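Local coordinates for protein neural-cadherin (Drosophila melanogaster, PDB 3UBF) that mediates calcium-dependent, preferentially homophilic adhesion between cells, here represented by three consecutive cadherin domains of its ectodomain, at residues Gly20-Gln25 and Asn49-Val54; Ser218-Ile223 and Asp304-Val309; Gly258-Gly263 and Tyr286-Thr291. One frame throughout, in Å; residues are numbered along the deposited sequence.

The three contacts come from the two ends of a chain of three cadherin domains. Contact 1 comes first in sequence. It pairs strands 22-25 and 51-54 of the first domain. Contacts 2 and 3 lie in the third domain, and both segments of contact 3 fall between those of contact 2. The centre of contact 1 is about 55 Å from that of contact 2 and about 63 Å from that of contact 3. Contacts 2 and 3 have centres only about 10 Å apart. Their strands 300-310 and 285-294 are neighbours in one sheet, which contact 3 packs against the opposing sheet. Contacts 2 and 3 thus build one sandwich, separate from that of contact 1.

Contact 1 (Gly20-Gln25 and Asn49-Val54); sequences GKSVFQ and NGAVRV
Ser22 and Arg53 form a non-hydrogen-bonded antiparallel pair, as do Gln25 and Ala51. Between these pairs Val23 and Phe24 both face Val52, which fits a beta bulge. Val23 N donates to Val52 O (2.9 Å), and Val52 N donates to Phe24 O (2.8 Å). Gly20 N donates to Val54 O, and Val54 N to Lys21 O.

Side-chain donors grip the backbone at both ends. Arg53 NE donates to Gly20 O (2.7 Å), with NH2 adding a weak bond to the same oxygen. An alanine in place of Arg53 would probably leave the Gly20 carbonyl without these donors and less firmly held. At the far end Gln25 bends at chi2 (65°), and its NE2 donates to Asn49 O (2.7 Å). Asn49 OD1 accepts from Ala51 N (2.8 Å), closing an Asx turn.

Apolar contacts lie on the inner side. Val52 CB sits over one face of the Phe24 ring, and Val52 CG2 is 3.7 Å from Phe24 CZ. Ile9 and Val92 of the other sheet also touch Phe24. Val23 CG2 meets Val54 CG2 at 3.6 Å.

Backbone bonds thus run through the pairing, side-chain donors add to its ends, and Phe24 and Val52 pack into the core of the first cadherin domain.

Contact 2 (Ser218-Ile223 and Asp304-Val309); sequences SYEAEI and DLTIRV
Tyr219 and Leu305 open a run of five parallel pairs that ends at Ile223 and Val309. This joins the second part of the divided first strand (219-224) to the last strand of a cadherin domain, a Greek-key beta-sandwich. Strand 219-224 forms the sheet edge, and 300-310 lies next to it. The pairing is regular. Backbone bonds run to and fro, from Tyr219 N to Asp304 O at one end to Ile223 N with Arg308 O at the other.

On the inner face strand 219-223 has a bump at each end and a low point between. Tyr219 places its ring away from the partner strand, toward Ile236 of the opposing sheet, and its CB meets Leu305 CD1 at 3.7 Å. Ala221 is the low point. Its small CB lies 4.4 Å from Ile307 CG1, and Ile233 of the opposing sheet packs against it. Ile223 is the second bump. Its CG1 lies between the backbone N and the carbonyl carbon (chi1 58°), the crowded position, and reaches Ile307 CG2 at 3.8 Å. Phe260, also from the opposing sheet, touches Ile223 and Ile307.

The other face is polar, with Glu220, Thr306 and Arg308. Glu220 and Thr306 lie side by side and point the same way. The Arg308 chain is extended from CG to NE, and the guanidinium meets Glu220 edge-on: NH1 of Arg308 is 3.4 Å from CG of Glu220. The carboxylate and guanidinium planes are nearly perpendicular, 83° apart. Their salt bridge is long, 4.0 Å from Glu220 OE2 to Arg308 NH1, so its pull is probably modest. Nearer the start of the pairing, a water spans the two strands. It donates to Tyr219 O at 2.8 Å and is hydrogen-bonded to Thr306 OG1 at 2.7 Å.

Contact 3 (Gly258-Gly263 and Tyr286-Thr291); sequences GTFNIG and YSLIVT
Phe260 drives the edge of its ring into the face of Tyr286, and these two residues bury the most surface here. The stack is T-shaped. The ring planes stand at 88°, and the centroids of Phe260 and Tyr286 are 5.0 Å apart. Phe260 CE1 leads. It lies over the Tyr286 ring toward the rim and comes within 3.5 Å of Tyr286 CG. Both rings leave the backbone alike, with CG anti to the carbonyl carbon (chi1 -52° for Phe260), and each points toward the opposite strand.

Phe260 has a second partner on the strand of Tyr286. Its CD1 meets Leu288 CD1 at 3.7 Å, the two side chains crossing at about a right angle. Ile307 of strand 300-310 also touches Leu288.

Ile262 carries the far end of the contact. Its CD1 reaches Val290 CG1 at 3.6 Å.

The strands belong to different sheets. Their axes run nearly parallel, 12° apart, with a closest approach of 9.6 Å. No direct hydrogen bond crosses, so side chains, and one water, span the gap between the two layers of the cadherin sandwich.

Polar groups meet at the Tyr286 end. The water is hydrogen-bonded to both Thr259 OG1 (2.8 Å) and Tyr286 OH (2.7 Å). It lies at the edge of the tyrosine ring, in its plane. Thr259 CG2 meanwhile sits over one face of the ring of Phe260, its sequence neighbour, near the rim.

The chemistry is therefore mainly aromatic and aliphatic packing between sheets. The tyrosine adds a polar tip, whose hydroxyl is linked through a water to Thr259 OG1.

Contact 1 (Gly20-Gln25 and Asn49-Val54)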
ATOM      1  N   GLY A  20      -5.009  11.120 -31.163  1.00 57.78           N
ATOM      2  CA  GLY A  20      -4.812  10.762 -32.563  1.00 58.20           C
ATOM      3  C   GLY A  20      -4.297   9.354 -32.783  1.00 56.60           C
ATOM      4  O   GLY A  20      -4.227   8.896 -33.926  1.00 56.64           O
ATOM      5  N   LYS A  21      -3.949   8.657 -31.698  1.00 55.51           N
ATOM      6  CA  LYS A  21      -3.536   7.262 -31.802  1.00 54.15           C
ATOM      7  C   LYS A  21      -4.678   6.408 -32.331  1.00 51.24           C
ATOM      8  O   LYS A  21      -5.811   6.496 -31.839  1.00 49.61           O
ATOM      9  CB  LYS A  21      -3.066   6.707 -30.459  1.00 54.02           C
ATOM     10  CG  LYS A  21      -2.391   5.355 -30.608  1.00 54.98           C
ATOM     11  CD  LYS A  21      -1.974   4.735 -29.290  1.00 59.12           C
ATOM     12  CE  LYS A  21      -0.768   3.803 -29.503  1.00 63.29           C
ATOM     13  NZ  LYS A  21      -0.899   2.956 -30.747  1.00 62.43           N
ATOM     14  N   SER A  22      -4.372   5.595 -33.342  1.00 50.79           N
ATOM     15  CA  SER A  22      -5.336   4.656 -33.897  1.00 48.53           C
ATOM     16  C   SER A  22      -5.395   3.451 -32.989  1.00 46.74           C
ATOM     17  O   SER A  22      -4.423   2.705 -32.885  1.00 47.34           O
ATOM     18  CB  SER A  22      -4.930   4.228 -35.302  1.00 49.43           C
ATOM     19  OG  SER A  22      -5.383   5.164 -36.249  1.00 51.44           O
ATOM     20  N   VAL A  23      -6.533   3.265 -32.327  1.00 44.89           N
ATOM     21  CA  VAL A  23      -6.661   2.179 -31.369  1.00 44.07           C
ATOM     22  C   VAL A  23      -7.031   0.879 -32.081  1.00 43.40           C
ATOM     23  O   VAL A  23      -6.405  -0.166 -31.883  1.00 43.93           O
ATOM     24  CB  VAL A  23      -7.665   2.510 -30.247  1.00 43.51           C
ATOM     25  CG1 VAL A  23      -7.559   1.468 -29.133  1.00 43.21           C
ATOM     26  CG2 VAL A  23      -7.374   3.901 -29.671  1.00 44.78           C
ATOM     27  N   PHE A  24      -8.045   0.945 -32.922  1.00 42.31           N
ATOM     28  CA  PHE A  24      -8.428  -0.231 -33.659  1.00 42.01           C
ATOM     29  C   PHE A  24      -9.139   0.168 -34.937  1.00 42.09           C
ATOM     30  O   PHE A  24      -9.615   1.306 -35.084  1.00 41.82           O
ATOM     31  CB  PHE A  24      -9.277  -1.195 -32.801  1.00 41.26           C
ATOM     32  CG  PHE A  24     -10.629  -0.655 -32.423  1.00 40.26           C
ATOM     33  CD1 PHE A  24     -11.770  -1.056 -33.120  1.00 40.96           C
ATOM     34  CD2 PHE A  24     -10.767   0.256 -31.372  1.00 39.82           C
ATOM     35  CE1 PHE A  24     -13.038  -0.555 -32.769  1.00 40.58           C
ATOM     36  CE2 PHE A  24     -12.015   0.767 -31.023  1.00 39.63           C
ATOM     37  CZ  PHE A  24     -13.155   0.356 -31.716  1.00 39.35           C
ATOM     38  N   GLN A  25      -9.166  -0.795 -35.849  1.00 42.52           N
ATOM     39  CA  GLN A  25      -9.785  -0.682 -37.146  1.00 43.34           C
ATOM     40  C   GLN A  25     -11.181  -1.321 -37.085  1.00 42.54           C
ATOM     41  O   GLN A  25     -11.315  -2.504 -36.764  1.00 42.61           O
ATOM     42  CB  GLN A  25      -8.893  -1.408 -38.161  1.00 44.82           C
ATOM     43  CG  GLN A  25      -9.407  -1.449 -39.588  1.00 47.38           C
ATOM     44  CD  GLN A  25      -9.482  -0.084 -40.187  1.00 49.21           C
ATOM     45  OE1 GLN A  25      -8.451   0.517 -40.500  1.00 51.70           O
ATOM     46  NE2 GLN A  25     -10.702   0.437 -40.338  1.00 48.18           N
ATOM     47  N   ASN A  49     -11.896   5.680 -43.059  1.00 51.61           N
ATOM     48  CA  ASN A  49     -11.554   4.271 -43.279  1.00 50.68           C
ATOM     49  C   ASN A  49     -11.955   3.328 -42.129  1.00 47.95           C
ATOM     50  O   ASN A  49     -11.636   2.139 -42.160  1.00 47.31           O
ATOM     51  CB  ASN A  49     -10.056   4.128 -43.578  1.00 51.61           C
ATOM     52  CG  ASN A  49      -9.172   4.441 -42.360  1.00 52.77           C
ATOM     53  OD1 ASN A  49      -9.666   4.647 -41.239  1.00 52.34           O
ATOM     54  ND2 ASN A  49      -7.858   4.468 -42.578  1.00 55.82           N
ATOM     55  N   GLY A  50     -12.627   3.858 -41.108  1.00 46.75           N
ATOM     56  CA  GLY A  50     -13.030   3.044 -39.966  1.00 44.80           C
ATOM     57  C   GLY A  50     -12.040   2.919 -38.822  1.00 43.57           C
ATOM     58  O   GLY A  50     -12.338   2.271 -37.815  1.00 42.01           O
ATOM     59  N   ALA A  51     -10.864   3.538 -38.957  1.00 44.24           N
ATOM     60  CA  ALA A  51      -9.925   3.588 -37.841  1.00 43.67           C
ATOM     61  C   ALA A  51     -10.517   4.432 -36.714  1.00 43.34           C
ATOM     62  O   ALA A  51     -10.935   5.568 -36.948  1.00 44.72           O
ATOM     63  CB  ALA A  51      -8.582   4.139 -38.285  1.00 44.94           C
ATOM     64  N   VAL A  52     -10.580   3.862 -35.507  1.00 42.21           N
ATOM     65  CA  VAL A  52     -11.042   4.599 -34.318  1.00 41.99           C
ATOM     66  C   VAL A  52      -9.866   5.254 -33.578  1.00 42.73           C
ATOM     67  O   VAL A  52      -8.949   4.575 -33.118  1.00 42.79           O
ATOM     68  CB  VAL A  52     -11.861   3.701 -33.370  1.00 40.85           C
ATOM     69  CG1 VAL A  52     -12.234   4.459 -32.111  1.00 41.50           C
ATOM     70  CG2 VAL A  52     -13.132   3.204 -34.060  1.00 40.22           C
ATOM     71  N   ARG A  53      -9.890   6.575 -33.469  1.00 44.24           N
ATOM     72  CA  ARG A  53      -8.750   7.306 -32.913  1.00 45.78           C
ATOM     73  C   ARG A  53      -9.075   8.025 -31.621  1.00 45.90           C
ATOM     74  O   ARG A  53     -10.195   8.502 -31.429  1.00 46.31           O
ATOM     75  CB  ARG A  53      -8.186   8.297 -33.937  1.00 48.25           C
ATOM     76  CG  ARG A  53      -7.564   7.606 -35.148  1.00 49.33           C
ATOM     77  CD  ARG A  53      -7.186   8.570 -36.225  1.00 51.74           C
ATOM     78  NE  ARG A  53      -6.080   9.416 -35.799  1.00 55.98           N
ATOM     79  CZ  ARG A  53      -5.558  10.400 -36.523  1.00 59.83           C
ATOM     80  NH1 ARG A  53      -6.041  10.675 -37.737  1.00 60.69           N
ATOM     81  NH2 ARG A  53      -4.543  11.105 -36.032  1.00 62.44           N
ATOM     82  N   VAL A  54      -8.076   8.102 -30.749  1.00 45.86           N
ATOM     83  CA  VAL A  54      -8.181   8.830 -29.486  1.00 46.21           C
ATOM     84  C   VAL A  54      -8.353  10.318 -29.774  1.00 48.75           C
ATOM     85  O   VAL A  54      -7.517  10.931 -30.450  1.00 50.84           O
ATOM     86  CB  VAL A  54      -6.923   8.617 -28.594  1.00 46.63           C
ATOM     87  CG1 VAL A  54      -7.100   9.272 -27.241  1.00 47.29           C
ATOM     88  CG2 VAL A  54      -6.614   7.136 -28.420  1.00 44.10           C
TER

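Contact 2 (Ser218-Ile223 and Asp304-Val309)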
ATOM      1  N   SER A 218       9.259  -9.631  12.930  1.00 37.80           N
ATOM      2  CA  SER A 218      10.430 -10.501  13.052  1.00 36.76           C
ATOM      3  C   SER A 218      11.466 -10.143  12.002  1.00 35.97           C
ATOM      4  O   SER A 218      11.156  -9.534  10.987  1.00 36.63           O
ATOM      5  CB  SER A 218      10.063 -11.992  12.981  1.00 38.26           C
ATOM      6  OG  SER A 218       9.596 -12.372  11.695  1.00 39.51           O
ATOM      7  N   TYR A 219      12.705 -10.524  12.254  1.00 35.38           N
ATOM      8  CA  TYR A 219      13.791 -10.208  11.348  1.00 34.88           C
ATOM      9  C   TYR A 219      14.499 -11.466  10.906  1.00 35.29           C
ATOM     10  O   TYR A 219      14.674 -12.403  11.677  1.00 35.01           O
ATOM     11  CB  TYR A 219      14.781  -9.258  12.013  1.00 33.95           C
ATOM     12  CG  TYR A 219      14.223  -7.892  12.281  1.00 33.35           C
ATOM     13  CD1 TYR A 219      13.490  -7.636  13.432  1.00 33.25           C
ATOM     14  CD2 TYR A 219      14.441  -6.845  11.393  1.00 34.10           C
ATOM     15  CE1 TYR A 219      12.985  -6.379  13.693  1.00 32.78           C
ATOM     16  CE2 TYR A 219      13.942  -5.585  11.647  1.00 33.70           C
ATOM     17  CZ  TYR A 219      13.209  -5.365  12.798  1.00 33.52           C
ATOM     18  OH  TYR A 219      12.698  -4.125  13.058  1.00 35.14           O
ATOM     19  N   GLU A 220      14.933 -11.441   9.658  1.00 36.49           N
ATOM     20  CA  GLU A 220      15.488 -12.581   8.972  1.00 38.15           C
ATOM     21  C   GLU A 220      16.641 -12.034   8.135  1.00 37.95           C
ATOM     22  O   GLU A 220      16.464 -11.067   7.389  1.00 38.39           O
ATOM     23  CB  GLU A 220      14.396 -13.184   8.074  1.00 39.62           C
ATOM     24  CG  GLU A 220      14.170 -14.684   8.268  1.00 45.65           C
ATOM     25  CD  GLU A 220      12.675 -15.090   8.328  1.00 52.23           C
ATOM     26  OE1 GLU A 220      11.973 -14.992   7.289  1.00 53.17           O
ATOM     27  OE2 GLU A 220      12.210 -15.526   9.422  1.00 54.37           O
ATOM     28  N   ALA A 221      17.831 -12.606   8.285  1.00 37.70           N
ATOM     29  CA  ALA A 221      18.938 -12.276   7.378  1.00 37.93           C
ATOM     30  C   ALA A 221      19.532 -13.548   6.812  1.00 38.66           C
ATOM     31  O   ALA A 221      19.523 -14.583   7.467  1.00 38.89           O
ATOM     32  CB  ALA A 221      20.008 -11.449   8.072  1.00 37.20           C
ATOM     33  N   GLU A 222      20.032 -13.457   5.590  1.00 39.88           N
ATOM     34  CA  GLU A 222      20.684 -14.560   4.919  1.00 41.15           C
ATOM     35  C   GLU A 222      22.050 -14.091   4.446  1.00 41.58           C
ATOM     36  O   GLU A 222      22.152 -13.205   3.611  1.00 42.51           O
ATOM     37  CB  GLU A 222      19.846 -15.050   3.736  1.00 42.65           C
ATOM     38  CG  GLU A 222      20.604 -16.022   2.826  1.00 46.54           C
ATOM     39  CD  GLU A 222      19.702 -16.791   1.873  1.00 51.63           C
ATOM     40  OE1 GLU A 222      18.831 -17.559   2.354  1.00 52.88           O
ATOM     41  OE2 GLU A 222      19.884 -16.639   0.640  1.00 54.63           O
ATOM     42  N   ILE A 223      23.104 -14.692   4.982  1.00 41.49           N
ATOM     43  CA  ILE A 223      24.451 -14.242   4.682  1.00 42.03           C
ATOM     44  C   ILE A 223      25.370 -15.360   4.208  1.00 43.00           C
ATOM     45  O   ILE A 223      25.286 -16.488   4.698  1.00 42.71           O
ATOM     46  CB  ILE A 223      25.068 -13.471   5.865  1.00 41.93           C
ATOM     47  CG1 ILE A 223      25.093 -14.328   7.141  1.00 40.38           C
ATOM     48  CG2 ILE A 223      24.300 -12.143   6.068  1.00 42.03           C
ATOM     49  CD1 ILE A 223      26.034 -13.832   8.204  1.00 39.65           C
ATOM     50  N   ASP A 304      12.449 -11.620  17.294  1.00 37.22           N
ATOM     51  CA  ASP A 304      13.319 -12.685  16.786  1.00 37.90           C
ATOM     52  C   ASP A 304      14.150 -12.184  15.640  1.00 36.37           C
ATOM     53  O   ASP A 304      13.653 -11.482  14.752  1.00 35.50           O
ATOM     54  CB  ASP A 304      12.524 -13.880  16.279  1.00 39.42           C
ATOM     55  CG  ASP A 304      11.687 -14.505  17.344  1.00 43.83           C
ATOM     56  OD1 ASP A 304      12.227 -14.823  18.430  1.00 47.84           O
ATOM     57  OD2 ASP A 304      10.473 -14.683  17.081  1.00 49.57           O
ATOM     58  N   LEU A 305      15.424 -12.539  15.689  1.00 35.98           N
ATOM     59  CA  LEU A 305      16.301 -12.390  14.554  1.00 35.43           C
ATOM     60  C   LEU A 305      16.808 -13.783  14.170  1.00 35.78           C
ATOM     61  O   LEU A 305      17.331 -14.529  15.011  1.00 36.39           O
ATOM     62  CB  LEU A 305      17.450 -11.438  14.883  1.00 35.63           C
ATOM     63  CG  LEU A 305      18.586 -11.307  13.867  1.00 35.85           C
ATOM     64  CD1 LEU A 305      18.087 -10.888  12.497  1.00 35.51           C
ATOM     65  CD2 LEU A 305      19.619 -10.315  14.384  1.00 36.45           C
ATOM     66  N   THR A 306      16.604 -14.132  12.906  1.00 34.75           N
ATOM     67  CA  THR A 306      17.049 -15.399  12.383  1.00 35.25           C
ATOM     68  C   THR A 306      18.114 -15.117  11.333  1.00 35.31           C
ATOM     69  O   THR A 306      17.881 -14.343  10.395  1.00 35.36           O
ATOM     70  CB  THR A 306      15.866 -16.188  11.799  1.00 36.08           C
ATOM     71  OG1 THR A 306      14.871 -16.344  12.818  1.00 36.95           O
ATOM     72  CG2 THR A 306      16.295 -17.561  11.326  1.00 36.13           C
ATOM     73  N   ILE A 307      19.294 -15.710  11.505  1.00 35.86           N
ATOM     74  CA  ILE A 307      20.357 -15.560  10.520  1.00 36.09           C
ATOM     75  C   ILE A 307      20.720 -16.901   9.922  1.00 37.36           C
ATOM     76  O   ILE A 307      21.199 -17.801  10.610  1.00 38.47           O
ATOM     77  CB  ILE A 307      21.617 -14.869  11.098  1.00 36.37           C
ATOM     78  CG1 ILE A 307      21.241 -13.513  11.717  1.00 34.81           C
ATOM     79  CG2 ILE A 307      22.695 -14.735  10.015  1.00 36.04           C
ATOM     80  CD1 ILE A 307      22.403 -12.745  12.308  1.00 33.88           C
ATOM     81  N   ARG A 308      20.479 -17.022   8.627  1.00 38.22           N
ATOM     82  CA  ARG A 308      20.868 -18.194   7.871  1.00 40.02           C
ATOM     83  C   ARG A 308      22.190 -17.957   7.151  1.00 40.36           C
ATOM     84  O   ARG A 308      22.433 -16.883   6.596  1.00 39.68           O
ATOM     85  CB  ARG A 308      19.784 -18.554   6.876  1.00 40.95           C
ATOM     86  CG  ARG A 308      18.506 -19.039   7.527  1.00 44.65           C
ATOM     87  CD  ARG A 308      17.305 -18.924   6.584  1.00 51.52           C
ATOM     88  NE  ARG A 308      16.163 -19.720   7.043  1.00 57.15           N
ATOM     89  CZ  ARG A 308      15.151 -19.256   7.776  1.00 59.87           C
ATOM     90  NH1 ARG A 308      15.098 -17.973   8.151  1.00 59.70           N
ATOM     91  NH2 ARG A 308      14.174 -20.082   8.128  1.00 63.19           N
ATOM     92  N   VAL A 309      23.042 -18.974   7.179  1.00 41.47           N
ATOM     93  CA  VAL A 309      24.318 -18.939   6.503  1.00 42.35           C
ATOM     94  C   VAL A 309      24.257 -19.878   5.310  1.00 44.02           C
ATOM     95  O   VAL A 309      23.872 -21.044   5.440  1.00 44.79           O
ATOM     96  CB  VAL A 309      25.456 -19.345   7.457  1.00 43.16           C
ATOM     97  CG1 VAL A 309      26.815 -19.341   6.743  1.00 43.61           C
ATOM     98  CG2 VAL A 309      25.480 -18.410   8.658  1.00 42.83           C
TER
HETATM   99  O   HOH W   1      13.021 -14.446  12.691  1.00 19.36           O

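Contact 3 (Gly258-Gly263 and Tyr286-Thr291)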
ATOM      1  N   GLY A 258      27.975 -14.894  20.656  1.00 60.54           N
ATOM      2  CA  GLY A 258      29.170 -14.118  20.323  1.00 61.29           C
ATOM      3  C   GLY A 258      29.568 -14.109  18.852  1.00 58.88           C
ATOM      4  O   GLY A 258      30.593 -13.523  18.498  1.00 60.16           O
ATOM      5  N   THR A 259      28.769 -14.756  17.999  1.00 55.29           N
ATOM      6  CA  THR A 259      29.004 -14.747  16.553  1.00 53.03           C
ATOM      7  C   THR A 259      28.547 -13.411  15.970  1.00 50.84           C
ATOM      8  O   THR A 259      29.153 -12.867  15.049  1.00 50.75           O
ATOM      9  CB  THR A 259      28.274 -15.912  15.854  1.00 51.25           C
ATOM     10  OG1 THR A 259      28.770 -17.155  16.358  1.00 53.80           O
ATOM     11  CG2 THR A 259      28.496 -15.875  14.343  1.00 49.68           C
ATOM     12  N   PHE A 260      27.471 -12.884  16.526  1.00 49.09           N
ATOM     13  CA  PHE A 260      26.977 -11.599  16.110  1.00 47.55           C
ATOM     14  C   PHE A 260      26.961 -10.647  17.295  1.00 49.21           C
ATOM     15  O   PHE A 260      26.888 -11.072  18.454  1.00 50.76           O
ATOM     16  CB  PHE A 260      25.583 -11.759  15.502  1.00 44.34           C
ATOM     17  CG  PHE A 260      25.519 -12.805  14.424  1.00 42.45           C
ATOM     18  CD1 PHE A 260      25.066 -14.092  14.709  1.00 41.69           C
ATOM     19  CD2 PHE A 260      25.926 -12.513  13.126  1.00 40.83           C
ATOM     20  CE1 PHE A 260      25.014 -15.084  13.715  1.00 39.80           C
ATOM     21  CE2 PHE A 260      25.876 -13.496  12.124  1.00 39.85           C
ATOM     22  CZ  PHE A 260      25.422 -14.783  12.425  1.00 38.92           C
ATOM     23  N   ASN A 261      27.083  -9.363  17.006  1.00 49.45           N
ATOM     24  CA  ASN A 261      26.744  -8.344  17.978  1.00 50.92           C
ATOM     25  C   ASN A 261      25.840  -7.305  17.333  1.00 48.92           C
ATOM     26  O   ASN A 261      25.604  -7.342  16.125  1.00 47.57           O
ATOM     27  CB  ASN A 261      27.988  -7.722  18.644  1.00 55.03           C
ATOM     28  CG  ASN A 261      29.081  -7.368  17.651  1.00 57.18           C
ATOM     29  OD1 ASN A 261      28.830  -6.703  16.647  1.00 58.15           O
ATOM     30  ND2 ASN A 261      30.306  -7.797  17.938  1.00 59.46           N
ATOM     31  N   ILE A 262      25.305  -6.410  18.149  1.00 49.21           N
ATOM     32  CA  ILE A 262      24.438  -5.349  17.670  1.00 47.15           C
ATOM     33  C   ILE A 262      24.934  -4.054  18.282  1.00 49.88           C
ATOM     34  O   ILE A 262      25.448  -4.054  19.404  1.00 52.36           O
ATOM     35  CB  ILE A 262      22.961  -5.598  18.050  1.00 44.77           C
ATOM     36  CG1 ILE A 262      22.040  -4.616  17.295  1.00 43.04           C
ATOM     37  CG2 ILE A 262      22.773  -5.526  19.576  1.00 45.76           C
ATOM     38  CD1 ILE A 262      20.557  -4.951  17.341  1.00 37.72           C
ATOM     39  N   GLY A 263      24.808  -2.966  17.533  1.00 49.82           N
ATOM     40  CA  GLY A 263      25.181  -1.650  18.024  1.00 52.59           C
ATOM     41  C   GLY A 263      24.178  -1.188  19.060  1.00 52.14           C
ATOM     42  O   GLY A 263      22.989  -1.101  18.761  1.00 49.58           O
ATOM     43  N   TYR A 286      20.982 -19.434  12.748  1.00 39.68           N
ATOM     44  CA  TYR A 286      21.121 -18.883  14.097  1.00 40.45           C
ATOM     45  C   TYR A 286      19.816 -18.214  14.541  1.00 39.84           C
ATOM     46  O   TYR A 286      19.234 -17.419  13.796  1.00 37.99           O
ATOM     47  CB  TYR A 286      22.224 -17.827  14.141  1.00 39.93           C
ATOM     48  CG  TYR A 286      23.619 -18.314  13.845  1.00 42.62           C
ATOM     49  CD1 TYR A 286      24.069 -18.448  12.531  1.00 43.04           C
ATOM     50  CD2 TYR A 286      24.510 -18.605  14.877  1.00 46.41           C
ATOM     51  CE1 TYR A 286      25.358 -18.872  12.259  1.00 44.97           C
ATOM     52  CE2 TYR A 286      25.805 -19.029  14.613  1.00 48.28           C
ATOM     53  CZ  TYR A 286      26.220 -19.165  13.298  1.00 47.82           C
ATOM     54  OH  TYR A 286      27.504 -19.593  13.023  1.00 50.59           O
ATOM     55  N   SER A 287      19.372 -18.531  15.751  1.00 41.42           N
ATOM     56  CA  SER A 287      18.211 -17.884  16.336  1.00 41.68           C
ATOM     57  C   SER A 287      18.662 -16.911  17.396  1.00 42.03           C
ATOM     58  O   SER A 287      19.292 -17.288  18.379  1.00 44.44           O
ATOM     59  CB  SER A 287      17.269 -18.906  16.961  1.00 43.55           C
ATOM     60  OG  SER A 287      16.671 -19.694  15.957  1.00 46.00           O
ATOM     61  N   LEU A 288      18.334 -15.650  17.196  1.00 40.65           N
ATOM     62  CA  LEU A 288      18.780 -14.608  18.090  1.00 41.14           C
ATOM     63  C   LEU A 288      17.578 -13.813  18.549  1.00 40.38           C
ATOM     64  O   LEU A 288      16.548 -13.770  17.866  1.00 39.91           O
ATOM     65  CB  LEU A 288      19.777 -13.693  17.372  1.00 40.59           C
ATOM     66  CG  LEU A 288      20.954 -14.377  16.654  1.00 41.81           C
ATOM     67  CD1 LEU A 288      21.545 -13.464  15.589  1.00 40.89           C
ATOM     68  CD2 LEU A 288      22.036 -14.823  17.645  1.00 44.11           C
ATOM     69  N   ILE A 289      17.696 -13.204  19.719  1.00 40.84           N
ATOM     70  CA  ILE A 289      16.673 -12.301  20.180  1.00 39.91           C
ATOM     71  C   ILE A 289      17.310 -10.946  20.382  1.00 39.96           C
ATOM     72  O   ILE A 289      18.284 -10.804  21.145  1.00 41.86           O
ATOM     73  CB  ILE A 289      15.997 -12.776  21.476  1.00 41.44           C
ATOM     74  CG1 ILE A 289      15.261 -14.089  21.242  1.00 41.49           C
ATOM     75  CG2 ILE A 289      15.010 -11.722  21.973  1.00 41.19           C
ATOM     76  CD1 ILE A 289      14.663 -14.701  22.508  1.00 44.85           C
ATOM     77  N   VAL A 290      16.763  -9.958  19.679  1.00 38.20           N
ATOM     78  CA  VAL A 290      17.126  -8.569  19.898  1.00 38.36           C
ATOM     79  C   VAL A 290      16.149  -7.927  20.878  1.00 38.83           C
ATOM     80  O   VAL A 290      14.923  -8.072  20.756  1.00 38.04           O
ATOM     81  CB  VAL A 290      17.191  -7.762  18.580  1.00 37.25           C
ATOM     82  CG1 VAL A 290      17.558  -6.288  18.872  1.00 38.32           C
ATOM     83  CG2 VAL A 290      18.207  -8.393  17.621  1.00 35.88           C
ATOM     84  N   THR A 291      16.701  -7.227  21.859  1.00 40.27           N
ATOM     85  CA  THR A 291      15.886  -6.476  22.798  1.00 40.78           C
ATOM     86  C   THR A 291      16.099  -4.983  22.592  1.00 41.25           C
ATOM     87  O   THR A 291      17.233  -4.535  22.440  1.00 41.75           O
ATOM     88  CB  THR A 291      16.190  -6.893  24.234  1.00 43.18           C
ATOM     89  OG1 THR A 291      15.997  -8.305  24.344  1.00 42.65           O
ATOM     90  CG2 THR A 291      15.263  -6.179  25.239  1.00 44.28           C
TER
HETATM   91  O   HOH W   2      29.399 -19.490  14.929  1.00 18.98           O